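Local coordinates for protein putative beta-glucosidase (Bifidobacterium adolescentis, PDB 5WAB) that hydrolyses beta-glucosidic linkages as a glycoside hydrolase family 3 enzyme of carbohydrate metabolism, and may also release terminal alpha-L-arabinopyranosyl units from ginsenosides, at residues I112-L117 against I509-E514. Sequence-based numbering, arbitrary orientation.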
loop_
_atom_site.group_PDB
_atom_site.type_symbol
_atom_site.label_atom_id
_atom_site.label_comp_id
_atom_site.label_asym_id
_atom_site.label_seq_id
_atom_site.Cartn_x
_atom_site.Cartn_y
_atom_site.Cartn_z
ATOM N N ILE A 112 -1.612 1.019 7.105
ATOM C CA ILE A 112 -2.111 2.339 6.752
ATOM C C ILE A 112 -1.011 3.372 6.944
ATOM O O ILE A 112 -0.296 3.363 7.956
ATOM C CB ILE A 112 -3.348 2.677 7.595
ATOM C CG1 ILE A 112 -4.491 1.719 7.259
ATOM C CG2 ILE A 112 -3.765 4.121 7.393
ATOM C CD1 ILE A 112 -4.886 1.736 5.796
ATOM N N LYS A 113 -0.857 4.260 5.962
ATOM C CA LYS A 113 0.051 5.400 6.076
ATOM C C LYS A 113 -0.665 6.474 6.887
ATOM O O LYS A 113 -1.257 7.415 6.356
ATOM C CB LYS A 113 0.466 5.894 4.700
ATOM C CG LYS A 113 1.079 4.797 3.871
ATOM C CD LYS A 113 1.591 5.263 2.529
ATOM C CE LYS A 113 1.988 4.043 1.712
ATOM N NZ LYS A 113 2.595 4.335 0.386
ATOM N N ARG A 114 -0.649 6.285 8.209
ATOM C CA ARG A 114 -1.260 7.249 9.115
ATOM C C ARG A 114 -0.616 8.616 8.965
ATOM O O ARG A 114 -1.306 9.638 8.884
ATOM C CB ARG A 114 -1.146 6.754 10.554
ATOM C CG ARG A 114 -1.418 7.802 11.618
ATOM C CD ARG A 114 -1.321 7.161 12.995
ATOM N NE ARG A 114 -1.714 8.055 14.077
ATOM C CZ ARG A 114 -0.863 8.569 14.958
ATOM N NH1 ARG A 114 0.423 8.262 14.888
ATOM N NH2 ARG A 114 -1.297 9.380 15.914
ATOM N N ASN A 115 0.714 8.645 8.916
ATOM C CA ASN A 115 1.481 9.865 8.766
ATOM C C ASN A 115 2.525 9.647 7.676
ATOM O O ASN A 115 3.245 8.631 7.702
ATOM C CB ASN A 115 2.144 10.246 10.087
ATOM C CG ASN A 115 2.865 11.567 10.012
ATOM O OD1 ASN A 115 3.847 11.711 9.289
ATOM N ND2 ASN A 115 2.379 12.545 10.763
ATOM N N PRO A 116 2.648 10.565 6.712
ATOM C CA PRO A 116 3.569 10.342 5.588
ATOM C C PRO A 116 5.029 10.282 5.992
ATOM O O PRO A 116 5.859 9.896 5.163
ATOM C CB PRO A 116 3.296 11.542 4.669
ATOM C CG PRO A 116 2.772 12.592 5.575
ATOM C CD PRO A 116 1.986 11.879 6.635
ATOM N N LEU A 117 5.371 10.660 7.225
ATOM C CA LEU A 117 6.740 10.556 7.713
ATOM C C LEU A 117 7.130 9.132 8.080
ATOM O O LEU A 117 8.299 8.894 8.401
ATOM C CB LEU A 117 6.944 11.457 8.931
ATOM C CG LEU A 117 6.840 12.967 8.731
ATOM C CD1 LEU A 117 7.046 13.654 10.067
ATOM C CD2 LEU A 117 7.848 13.470 7.699
ATOM N N ILE A 509 0.145 15.801 16.068
ATOM C CA ILE A 509 0.091 16.055 17.501
ATOM C C ILE A 509 0.465 14.795 18.282
ATOM O O ILE A 509 1.128 14.869 19.321
ATOM C CB ILE A 509 -1.303 16.608 17.860
ATOM C CG1 ILE A 509 -1.357 17.151 19.281
ATOM C CG2 ILE A 509 -2.399 15.576 17.619
ATOM C CD1 ILE A 509 -2.664 17.848 19.561
ATOM N N ASN A 510 0.060 13.624 17.792
ATOM C CA ASN A 510 0.408 12.360 18.431
ATOM C C ASN A 510 1.370 11.567 17.557
ATOM O O ASN A 510 1.059 10.446 17.135
ATOM C CB ASN A 510 -0.837 11.522 18.700
ATOM C CG ASN A 510 -1.722 12.113 19.762
ATOM O OD1 ASN A 510 -1.361 12.142 20.938
ATOM N ND2 ASN A 510 -2.906 12.563 19.362
ATOM N N TRP A 511 2.541 12.141 17.281
ATOM C CA TRP A 511 3.538 11.517 16.432
ATOM C C TRP A 511 4.928 11.976 16.853
ATOM O O TRP A 511 5.169 13.192 16.912
ATOM C CB TRP A 511 3.287 11.861 14.962
ATOM C CG TRP A 511 4.309 11.319 14.027
ATOM C CD1 TRP A 511 5.504 11.891 13.705
ATOM C CD2 TRP A 511 4.229 10.101 13.272
ATOM N NE1 TRP A 511 6.178 11.105 12.803
ATOM C CE2 TRP A 511 5.419 10.000 12.521
ATOM C CE3 TRP A 511 3.270 9.086 13.159
ATOM C CZ2 TRP A 511 5.678 8.925 11.669
ATOM C CZ3 TRP A 511 3.530 8.016 12.309
ATOM C CH2 TRP A 511 4.723 7.948 11.575
ATOM N N PRO A 512 5.858 11.050 17.152
ATOM C CA PRO A 512 5.707 9.591 17.123
ATOM C C PRO A 512 5.341 8.975 18.466
ATOM O O PRO A 512 5.507 7.765 18.647
ATOM C CB PRO A 512 7.097 9.123 16.712
ATOM C CG PRO A 512 7.993 10.108 17.396
ATOM C CD PRO A 512 7.262 11.436 17.387
ATOM N N GLY A 513 4.864 9.789 19.398
ATOM C CA GLY A 513 4.538 9.309 20.723
ATOM C C GLY A 513 5.675 9.526 21.699
ATOM O O GLY A 513 6.705 10.133 21.390
ATOM N N GLU A 514 5.479 8.990 22.903
ATOM C CA GLU A 514 6.399 9.218 24.006
ATOM C C GLU A 514 6.227 8.123 25.045
ATOM O O GLU A 514 5.136 7.573 25.205
ATOM C CB GLU A 514 6.151 10.583 24.647
ATOM C CG GLU A 514 4.824 10.637 25.368
ATOM C CD GLU A 514 4.373 12.041 25.637
ATOM O OE1 GLU A 514 4.627 12.911 24.779
ATOM O OE2 GLU A 514 3.763 12.270 26.701
#
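W511 has CG anti to its backbone N (chi1 177°), which extends the indole toward 112-117; R114 and N115 are likewise anti about chi1, so that all three side chains point at the opposing loop. N115 supplies the stacking: its CB lies 3.5 Å from the centroid of the W511 six-membered ring, nearly along the ring normal, a CH-pi contact, and its amide continues over the same face, its plane 15° from that of the indole. That amide is held at both ends, since OD1 closes an Asx turn by accepting from L117 N at 2.8 Å and ND2 bonds to S507 OG. The same turn brings up L117, whose CB packs 3.9 Å from W511 CZ2 while CD1 approaches NE1. R114, extended from CG to NE, passes the indole in the opposite sense, NH1 lying at the ring edge 3.4 Å from W511 CE3. Its guanidinium grips N510 O end-on, NH2 at 2.9 Å in the straighter bond (N-H...O 154°) and NH1 at 3.2 Å, with the oxygen close to the guanidinium plane. NE forms a salt bridge with E522, and Y520 adds a cation-pi contact, so the rotation of the group is well fixed. An alanine in place of W511 removes the stack on N115 and the packing on L117, and would probably weaken the join between the loops, leaving mainly the R114 grip. In the fold, the loop between strand 102-106 and helix 129-144, within the family 3 N-terminal (TIM-barrel clan) region, thus meets the C-terminal-region loop from strand 498-499 to strand 517-519, with Y180 of helix 173-180 against R114.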